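Local coordinates for dihydrodipicolinate reductase N-terminus domain-containing protein (Mycobacterium smegmatis, PDB 6IAQ), which is an NADP-binding native amine dehydrogenase, of a family used for the asymmetric reductive amination of ketones to amines, at residues E108-T116 with P201-A210; D160-D171 with P264-Y275. One frame throughout, in Å; residues are numbered along the deposited sequence.

Interaction 1. Residues E108-T116 with P201-A210; sequences EEMLYPWET and PTFGRNVLDA. With NAP (NADP nicotinamide-adenine-dinucleotide phosphate), chain F; EDO (1,2-ethanediol), chain E.
N206 reaches from helix 203-215 into the loop 108-116 and gives both N-H bonds of its amide to it. ND2 donates to T116 OG1 at 2.9 Å, with the hydroxyl lying in the amide plane, and to Y112 O at 3.0 Å, approaching that carbonyl from above its plane. T116 OG1 in turn donates to E109 OE2 (2.7 Å), so the hydroxyl relays between amide and carboxylate, and its proton is committed to the latter. S117 shares OE2, and L86 N binds the other oxygen of E109. T116 CG2 meets P201 CB at 3.6 Å and sits over the guanidinium face of R205, whose NE is bridged to D209 in the guanidinium plane. Water 2 lies between T116 N and D209 OD2. The Y112 ring lays one face on the helix backbone, with A210 CA 4.0 Å from its centroid, while W114 CD1 approaches the opposite face.

At the cofactor end, E108 spreads over the face of F203: CG stands 3.5 Å from the ring centroid, and a bend at chi2 (91°) brings the carboxylate down nearly flat on the ring, the planes 18° apart. OE2 accepts from NADP O2D at 2.8 Å and also from a bound ethanediol; S84 holds OE1. Water 1 bridges E108 O and F203 O. A carboxylate stacked on a phenyl face, with both oxygens hydrogen-bonded, is fixed in rotation beside the nicotinamide ribose, consistent with F203, at the start of helix 203-215, acting as a second-shell support for the glutamate that receives the ribose hydroxyl.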
# COMPACT_ATOMS: atom_id res chain seq x y z
N GLU A 108 0.35 15.84 13.86
CA GLU A 108 1.41 14.94 13.32
C GLU A 108 1.86 13.99 14.43
O GLU A 108 2.14 12.82 14.15
CB GLU A 108 2.58 15.74 12.71
CG GLU A 108 2.21 16.44 11.41
CD GLU A 108 1.68 17.85 11.54
OE1 GLU A 108 1.20 18.21 12.65
OE2 GLU A 108 1.70 18.59 10.51
N GLU A 109 1.97 14.48 15.67
CA GLU A 109 2.42 13.62 16.79
C GLU A 109 1.37 12.54 17.08
O GLU A 109 1.75 11.42 17.47
CB GLU A 109 2.80 14.46 18.02
CG GLU A 109 3.53 13.63 19.03
CD GLU A 109 3.85 14.30 20.35
OE1 GLU A 109 3.59 15.52 20.48
OE2 GLU A 109 4.35 13.60 21.24
N MET A 110 0.08 12.82 16.83
CA MET A 110 -1.00 11.85 17.12
C MET A 110 -0.93 10.68 16.12
O MET A 110 -1.64 9.70 16.32
CB MET A 110 -2.38 12.51 17.05
CG MET A 110 -2.83 13.10 18.38
SD MET A 110 -3.08 11.81 19.65
CE MET A 110 -4.54 10.99 19.02
N LEU A 111 -0.11 10.76 15.06
CA LEU A 111 0.04 9.62 14.11
C LEU A 111 0.39 8.36 14.91
O LEU A 111 -0.21 7.27 14.63
CB LEU A 111 1.14 9.93 13.08
CG LEU A 111 1.37 8.85 12.03
CD1 LEU A 111 0.22 8.80 11.04
CD2 LEU A 111 2.71 9.08 11.34
N TYR A 112 1.32 8.51 15.85
CA TYR A 112 1.76 7.42 16.75
C TYR A 112 2.40 8.05 17.97
O TYR A 112 3.61 8.27 18.00
CB TYR A 112 2.70 6.46 16.02
CG TYR A 112 2.78 5.11 16.70
CD1 TYR A 112 1.87 4.10 16.41
CD2 TYR A 112 3.72 4.89 17.70
CE1 TYR A 112 1.91 2.88 17.08
CE2 TYR A 112 3.78 3.68 18.37
CZ TYR A 112 2.87 2.68 18.06
OH TYR A 112 2.92 1.50 18.72
N PRO A 113 1.59 8.44 18.99
CA PRO A 113 2.09 9.26 20.09
C PRO A 113 2.61 8.53 21.33
O PRO A 113 3.14 9.20 22.22
CB PRO A 113 0.82 10.04 20.44
CG PRO A 113 -0.28 9.00 20.30
CD PRO A 113 0.14 8.21 19.08
N TRP A 114 2.49 7.20 21.37
CA TRP A 114 2.71 6.39 22.59
C TRP A 114 4.14 6.61 23.14
O TRP A 114 4.29 6.64 24.38
CB TRP A 114 2.48 4.91 22.29
CG TRP A 114 1.10 4.60 21.80
CD1 TRP A 114 0.75 4.32 20.51
CD2 TRP A 114 -0.12 4.55 22.56
NE1 TRP A 114 -0.60 4.10 20.43
CE2 TRP A 114 -1.16 4.21 21.67
CE3 TRP A 114 -0.44 4.73 23.91
CZ2 TRP A 114 -2.49 4.07 22.08
CZ3 TRP A 114 -1.75 4.59 24.32
CH2 TRP A 114 -2.78 4.26 23.41
N GLU A 115 5.15 6.76 22.28
CA GLU A 115 6.56 6.84 22.73
C GLU A 115 6.94 8.29 23.01
O GLU A 115 7.66 8.53 24.01
CB GLU A 115 7.51 6.24 21.69
CG GLU A 115 7.15 4.82 21.27
CD GLU A 115 7.07 3.83 22.41
OE1 GLU A 115 7.93 3.89 23.29
OE2 GLU A 115 6.15 2.99 22.39
N THR A 116 6.52 9.25 22.17
CA THR A 116 6.96 10.66 22.32
C THR A 116 6.18 11.33 23.47
O THR A 116 6.73 12.22 24.08
CB THR A 116 6.88 11.44 21.00
OG1 THR A 116 5.56 11.27 20.47
CG2 THR A 116 7.92 10.98 20.01
N PRO A 201 8.88 16.76 19.44
CA PRO A 201 9.37 15.64 18.65
C PRO A 201 9.18 15.95 17.15
O PRO A 201 8.30 16.71 16.76
CB PRO A 201 8.51 14.44 19.10
CG PRO A 201 7.20 15.08 19.59
CD PRO A 201 7.63 16.43 20.17
N THR A 202 10.07 15.42 16.33
CA THR A 202 10.01 15.55 14.85
C THR A 202 8.84 14.72 14.33
O THR A 202 8.53 13.65 14.90
CB THR A 202 11.34 15.17 14.20
OG1 THR A 202 11.59 13.80 14.53
CG2 THR A 202 12.47 16.08 14.66
N PHE A 203 8.21 15.18 13.25
CA PHE A 203 7.15 14.42 12.55
C PHE A 203 7.65 13.02 12.22
O PHE A 203 6.90 12.03 12.40
CB PHE A 203 6.72 15.15 11.27
CG PHE A 203 6.07 16.50 11.47
CD1 PHE A 203 5.80 17.01 12.74
CD2 PHE A 203 5.66 17.22 10.37
CE1 PHE A 203 5.18 18.25 12.88
CE2 PHE A 203 5.04 18.45 10.52
CZ PHE A 203 4.79 18.95 11.77
N GLY A 204 8.89 12.94 11.76
CA GLY A 204 9.50 11.69 11.31
C GLY A 204 9.70 10.70 12.43
O GLY A 204 9.64 9.49 12.17
N ARG A 205 9.91 11.17 13.66
CA ARG A 205 10.07 10.26 14.82
C ARG A 205 8.78 9.45 14.99
O ARG A 205 8.81 8.22 15.22
CB ARG A 205 10.48 11.07 16.05
CG ARG A 205 10.41 10.27 17.34
CD ARG A 205 11.35 9.09 17.36
NE ARG A 205 10.88 8.22 18.42
CZ ARG A 205 11.14 8.42 19.70
NH1 ARG A 205 11.92 9.42 20.07
NH2 ARG A 205 10.66 7.58 20.60
N ASN A 206 7.63 10.12 14.88
CA ASN A 206 6.33 9.44 15.04
C ASN A 206 6.17 8.46 13.86
O ASN A 206 5.65 7.35 14.10
CB ASN A 206 5.22 10.45 15.21
CG ASN A 206 5.45 11.29 16.45
OD1 ASN A 206 5.77 12.48 16.33
ND2 ASN A 206 5.34 10.65 17.62
N VAL A 207 6.61 8.84 12.66
CA VAL A 207 6.54 7.92 11.48
C VAL A 207 7.30 6.63 11.80
O VAL A 207 6.73 5.55 11.63
CB VAL A 207 7.07 8.60 10.20
CG1 VAL A 207 7.24 7.58 9.06
CG2 VAL A 207 6.13 9.70 9.75
N LEU A 208 8.55 6.74 12.23
CA LEU A 208 9.41 5.55 12.48
C LEU A 208 8.89 4.75 13.69
O LEU A 208 8.97 3.52 13.63
CB LEU A 208 10.85 6.01 12.65
CG LEU A 208 11.47 6.68 11.43
CD1 LEU A 208 12.96 6.91 11.61
CD2 LEU A 208 11.18 5.91 10.14
N ASP A 209 8.32 5.40 14.71
CA ASP A 209 7.75 4.66 15.87
C ASP A 209 6.63 3.76 15.34
O ASP A 209 6.54 2.60 15.75
CB ASP A 209 7.23 5.58 16.97
CG ASP A 209 8.31 6.32 17.77
OD1 ASP A 209 9.49 5.91 17.70
OD2 ASP A 209 7.96 7.30 18.48
N ALA A 210 5.79 4.27 14.43
CA ALA A 210 4.66 3.52 13.84
C ALA A 210 5.21 2.32 13.04
O ALA A 210 4.64 1.22 13.19
CB ALA A 210 3.82 4.41 12.97
PA NAP F . -3.87 27.00 9.86
O1A NAP F . -4.36 27.45 8.57
O2A NAP F . -2.97 27.86 10.79
O5B NAP F . -5.19 26.53 10.70
C5B NAP F . -5.16 26.30 12.12
C4B NAP F . -6.55 26.60 12.66
O4B NAP F . -6.63 26.33 14.06
C3B NAP F . -7.01 28.08 12.49
O3B NAP F . -8.32 27.97 11.88
C2B NAP F . -7.16 28.65 13.89
O2B NAP F . -8.32 29.51 14.06
C1B NAP F . -7.47 27.39 14.63
N9A NAP F . -7.22 27.36 16.07
C8A NAP F . -6.07 27.56 16.74
N7A NAP F . -6.29 27.34 18.04
C5A NAP F . -7.57 26.92 18.17
C6A NAP F . -8.48 26.47 19.25
N6A NAP F . -8.07 26.43 20.51
N1A NAP F . -9.73 26.13 18.94
C2A NAP F . -10.21 26.14 17.68
N3A NAP F . -9.46 26.52 16.62
C4A NAP F . -8.18 26.93 16.86
O3 NAP F . -3.02 25.59 9.72
PN NAP F . -3.41 24.34 8.71
O1N NAP F . -2.59 24.33 7.46
O2N NAP F . -4.88 24.21 8.56
O5D NAP F . -2.81 23.26 9.73
C5D NAP F . -3.38 22.90 10.99
C4D NAP F . -2.63 21.82 11.72
O4D NAP F . -2.71 20.60 10.93
C3D NAP F . -1.19 22.20 11.93
O3D NAP F . -0.71 21.86 13.22
C2D NAP F . -0.47 21.38 10.86
O2D NAP F . 0.90 21.16 11.25
C1D NAP F . -1.38 20.12 10.77
N1N NAP F . -1.25 19.44 9.48
C2N NAP F . -1.02 18.14 9.49
C3N NAP F . -0.83 17.47 8.29
C7N NAP F . -0.61 15.97 8.25
O7N NAP F . -0.30 15.50 7.16
N7N NAP F . -0.79 15.21 9.35
C4N NAP F . -0.92 18.18 7.09
C5N NAP F . -1.17 19.55 7.10
C6N NAP F . -1.34 20.14 8.33
P2B NAP F . -8.49 30.88 13.26
O1X NAP F . -8.69 30.56 11.81
O2X NAP F . -9.83 31.43 13.74
O3X NAP F . -7.20 31.58 13.71
C1 EDO E . 2.98 18.10 6.97
O1 EDO E . 2.70 17.49 8.19
C2 EDO E . 3.07 17.08 5.89
O2 EDO E . 1.79 16.80 5.31
O HOH W 1 3.88 12.47 11.93
O HOH W 2 5.47 7.72 19.61

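Interaction 2. Residues D160-D171 with P264-Y275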
# COMPACT_ATOMS: atom_id res chain seq x y z
N ASP A 160 17.55 -4.89 5.49
CA ASP A 160 18.69 -4.26 6.20
C ASP A 160 18.30 -2.83 6.59
O ASP A 160 18.43 -2.50 7.76
CB ASP A 160 19.95 -4.27 5.34
CG ASP A 160 20.39 -5.68 4.98
OD1 ASP A 160 20.19 -6.57 5.81
OD2 ASP A 160 20.86 -5.87 3.84
N THR A 161 17.85 -2.03 5.62
CA THR A 161 17.56 -0.59 5.82
C THR A 161 16.28 -0.20 5.08
O THR A 161 16.15 -0.52 3.88
CB THR A 161 18.72 0.27 5.33
OG1 THR A 161 19.90 -0.29 5.88
CG2 THR A 161 18.61 1.71 5.81
N VAL A 162 15.41 0.53 5.77
CA VAL A 162 14.28 1.28 5.16
C VAL A 162 14.62 2.76 5.23
O VAL A 162 14.83 3.28 6.36
CB VAL A 162 12.95 0.97 5.87
CG1 VAL A 162 11.79 1.71 5.20
CG2 VAL A 162 12.67 -0.53 5.92
N ARG A 163 14.69 3.43 4.07
CA ARG A 163 15.10 4.84 3.97
C ARG A 163 14.01 5.63 3.24
O ARG A 163 13.62 5.23 2.12
CB ARG A 163 16.45 4.97 3.23
CG ARG A 163 17.63 4.39 3.98
CD ARG A 163 18.87 5.26 3.83
NE ARG A 163 19.57 4.92 2.62
CZ ARG A 163 20.70 4.20 2.57
NH1 ARG A 163 21.26 3.94 1.40
NH2 ARG A 163 21.27 3.75 3.68
N GLY A 164 13.56 6.72 3.85
CA GLY A 164 12.58 7.63 3.26
C GLY A 164 13.14 9.02 3.12
O GLY A 164 13.95 9.46 3.97
N LYS A 165 12.70 9.70 2.07
CA LYS A 165 13.07 11.09 1.76
C LYS A 165 11.79 11.79 1.33
O LYS A 165 11.11 11.27 0.43
CB LYS A 165 14.16 11.18 0.69
CG LYS A 165 14.74 12.57 0.53
CD LYS A 165 15.94 12.69 -0.40
CE LYS A 165 15.60 12.44 -1.85
NZ LYS A 165 16.40 13.27 -2.78
N ALA A 166 11.45 12.90 1.99
CA ALA A 166 10.20 13.63 1.76
C ALA A 166 10.46 15.13 1.77
O ALA A 166 11.32 15.62 2.54
CB ALA A 166 9.18 13.21 2.80
N SER A 167 9.70 15.82 0.93
CA SER A 167 9.70 17.29 0.82
C SER A 167 8.24 17.75 0.77
O SER A 167 7.48 17.22 -0.02
CB SER A 167 10.49 17.73 -0.40
OG SER A 167 10.53 19.15 -0.49
N TRP A 168 7.89 18.74 1.59
CA TRP A 168 6.61 19.46 1.45
C TRP A 168 6.84 20.97 1.57
O TRP A 168 7.87 21.39 2.10
CB TRP A 168 5.55 18.92 2.41
CG TRP A 168 5.97 18.81 3.84
CD1 TRP A 168 6.43 17.69 4.45
CD2 TRP A 168 5.94 19.85 4.84
NE1 TRP A 168 6.68 17.95 5.78
CE2 TRP A 168 6.40 19.27 6.04
CE3 TRP A 168 5.54 21.20 4.85
CZ2 TRP A 168 6.46 19.99 7.23
CZ3 TRP A 168 5.63 21.91 6.02
CH2 TRP A 168 6.07 21.30 7.19
N ASN A 169 5.89 21.72 1.03
CA ASN A 169 5.90 23.19 0.86
C ASN A 169 5.08 23.84 1.99
O ASN A 169 3.86 23.67 2.00
CB ASN A 169 5.35 23.56 -0.51
CG ASN A 169 5.47 25.02 -0.83
OD1 ASN A 169 6.05 25.79 -0.06
ND2 ASN A 169 4.95 25.42 -1.97
N VAL A 170 5.74 24.59 2.86
CA VAL A 170 5.08 25.48 3.86
C VAL A 170 3.89 26.23 3.22
O VAL A 170 2.85 26.34 3.86
CB VAL A 170 6.10 26.46 4.46
CG1 VAL A 170 5.42 27.65 5.12
CG2 VAL A 170 6.97 25.74 5.44
N ASP A 171 4.05 26.75 2.01
CA ASP A 171 3.03 27.65 1.41
C ASP A 171 1.81 26.87 0.92
O ASP A 171 0.88 27.51 0.45
CB ASP A 171 3.66 28.53 0.31
CG ASP A 171 4.26 29.81 0.90
OD1 ASP A 171 4.28 29.95 2.15
OD2 ASP A 171 4.71 30.66 0.11
N PRO A 264 16.90 -4.75 11.20
CA PRO A 264 16.43 -3.64 10.36
C PRO A 264 16.69 -2.27 11.00
O PRO A 264 16.48 -2.08 12.20
CB PRO A 264 14.93 -3.90 10.20
CG PRO A 264 14.82 -5.40 10.34
CD PRO A 264 15.86 -5.77 11.38
N VAL A 265 17.16 -1.35 10.17
CA VAL A 265 17.37 0.08 10.51
C VAL A 265 16.38 0.90 9.69
O VAL A 265 16.22 0.62 8.47
CB VAL A 265 18.81 0.50 10.21
CG1 VAL A 265 19.02 1.98 10.41
CG2 VAL A 265 19.80 -0.34 11.02
N PHE A 266 15.75 1.89 10.32
CA PHE A 266 14.81 2.82 9.68
C PHE A 266 15.40 4.22 9.71
O PHE A 266 15.90 4.65 10.78
CB PHE A 266 13.47 2.79 10.41
CG PHE A 266 12.81 1.45 10.40
CD1 PHE A 266 13.20 0.46 11.29
CD2 PHE A 266 11.81 1.17 9.48
CE1 PHE A 266 12.61 -0.78 11.26
CE2 PHE A 266 11.20 -0.07 9.48
CZ PHE A 266 11.58 -1.04 10.38
N GLU A 267 15.32 4.92 8.58
CA GLU A 267 15.84 6.30 8.46
C GLU A 267 14.88 7.12 7.61
O GLU A 267 14.43 6.64 6.56
CB GLU A 267 17.26 6.29 7.90
CG GLU A 267 17.95 7.63 8.05
CD GLU A 267 19.46 7.62 7.85
OE1 GLU A 267 20.19 7.23 8.79
OE2 GLU A 267 19.89 7.98 6.77
N PHE A 268 14.59 8.35 8.04
CA PHE A 268 13.62 9.24 7.36
C PHE A 268 14.11 10.68 7.41
O PHE A 268 14.28 11.24 8.50
CB PHE A 268 12.23 9.03 7.97
CG PHE A 268 11.15 9.90 7.37
CD1 PHE A 268 10.89 9.86 6.00
CD2 PHE A 268 10.34 10.69 8.17
CE1 PHE A 268 9.90 10.64 5.44
CE2 PHE A 268 9.36 11.48 7.61
CZ PHE A 268 9.12 11.45 6.25
N GLU A 269 14.31 11.26 6.24
CA GLU A 269 14.70 12.68 6.10
C GLU A 269 13.50 13.43 5.52
O GLU A 269 12.95 12.99 4.47
CB GLU A 269 15.93 12.79 5.21
CG GLU A 269 16.30 14.20 4.86
CD GLU A 269 17.52 14.29 3.96
OE1 GLU A 269 17.54 13.62 2.94
OE2 GLU A 269 18.46 15.00 4.31
N MET A 270 13.11 14.52 6.20
CA MET A 270 11.91 15.30 5.84
C MET A 270 12.25 16.78 5.86
O MET A 270 12.74 17.29 6.88
CB MET A 270 10.77 14.98 6.81
CG MET A 270 9.45 15.58 6.40
SD MET A 270 8.40 15.83 7.86
CE MET A 270 9.23 17.29 8.49
N SER A 271 12.00 17.46 4.76
CA SER A 271 12.11 18.92 4.67
C SER A 271 10.71 19.52 4.52
O SER A 271 9.94 19.09 3.62
CB SER A 271 13.02 19.34 3.57
OG SER A 271 12.97 20.75 3.40
N GLY A 272 10.43 20.50 5.36
CA GLY A 272 9.24 21.35 5.28
C GLY A 272 9.69 22.79 5.16
O GLY A 272 10.24 23.32 6.17
N ARG A 273 9.50 23.40 3.99
CA ARG A 273 10.07 24.73 3.71
C ARG A 273 9.23 25.47 2.67
O ARG A 273 8.48 24.84 1.91
CB ARG A 273 11.53 24.61 3.26
CG ARG A 273 11.71 23.96 1.88
CD ARG A 273 13.17 23.64 1.51
NE ARG A 273 13.10 23.24 0.11
CZ ARG A 273 12.74 22.02 -0.31
NH1 ARG A 273 12.51 21.04 0.56
NH2 ARG A 273 12.59 21.79 -1.61
N VAL A 274 9.41 26.79 2.61
CA VAL A 274 8.83 27.61 1.54
C VAL A 274 9.55 27.23 0.23
O VAL A 274 10.79 27.22 0.22
CB VAL A 274 8.94 29.11 1.84
CG1 VAL A 274 8.35 29.94 0.73
CG2 VAL A 274 8.28 29.47 3.17
N TYR A 275 8.78 26.90 -0.81
CA TYR A 275 9.34 26.57 -2.14
C TYR A 275 9.52 27.85 -2.97
O TYR A 275 8.67 28.79 -2.91
CB TYR A 275 8.41 25.65 -2.91
CG TYR A 275 8.42 24.20 -2.48
CD1 TYR A 275 9.06 23.76 -1.33
CD2 TYR A 275 7.71 23.27 -3.22
CE1 TYR A 275 9.04 22.43 -0.95
CE2 TYR A 275 7.67 21.94 -2.86
CZ TYR A 275 8.32 21.51 -1.73
OH TYR A 275 8.25 20.19 -1.38
O HOH W 3 11.71 19.36 -3.36
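W168 lays its indole flat over G272, whose CA is 3.4 Å from the centroid of the six-membered ring and almost on its normal. CG of W168 stands between the backbone N and the carbonyl carbon (chi1 51°), which folds the ring across the neighbouring strand, and glycine offers no side chain to block it. At the indole edge, near the ring plane, M270 SD accepts a weak bond from NE1 at 3.4 Å, a Met-aromatic contact. Farther along this face A166 CB meets F268 CE1 at 3.8 Å, and V162 lies beside F266, pointing the same way. G164 leaves room for the F268 ring, whose CD1 rests against the glycine carbonyl. Helix 141-153 packs on this apolar side through W145, I149 and M153.

Strands 161-169 and 265-273 are parallel neighbours in register, their axes 4.6 Å apart, inside the otherwise largely antiparallel mixed sheet of the C-terminal domain. Backbone bonds alternate between the strands from D160 O to R273 O. At the far end, D160 and T161 form a classic bulge opposite E288 of strand 282-288.

The other face carries T161, R163, K165, S167 and N169. S167 OG is shared by Y275 OH (2.7 Å) and R273 NH1 (2.9 Å); E279 bridges NH2 of the arginine, and water 3 links that NH2 to S167 OG. The amide of N169 stacks on the Y275 ring, planes 5° apart, with CB over the ring centre. N169 OD1 receives Y275 N and D171 N from opposite faces of its plane, each at 3.0 Å; the second bond makes an Asx turn as the chain leaves the strand.

How the interactions relate
From the N terminus, the chain passes through the Rossmann-type nucleotide-binding region and reaches 108-116, the loop after strand 102-105. It then runs through helices 118-130 and 141-153 to 160-171, on strand 158-169, and on to 201-210, where interaction 1 closes its loop. After strands 219-230 and 249-260 it comes back at 264-275, closing interaction 2. The segments alternate, so the two loops cross rather than nest. Interaction 1 ties the cofactor-side loop to helix 203-215, and interaction 2 joins central strands of the mixed sheet. The helix lies directly against that sheet: G204 CA is 3.4 Å from F268 CD2, and F203 also touches M270 and W168.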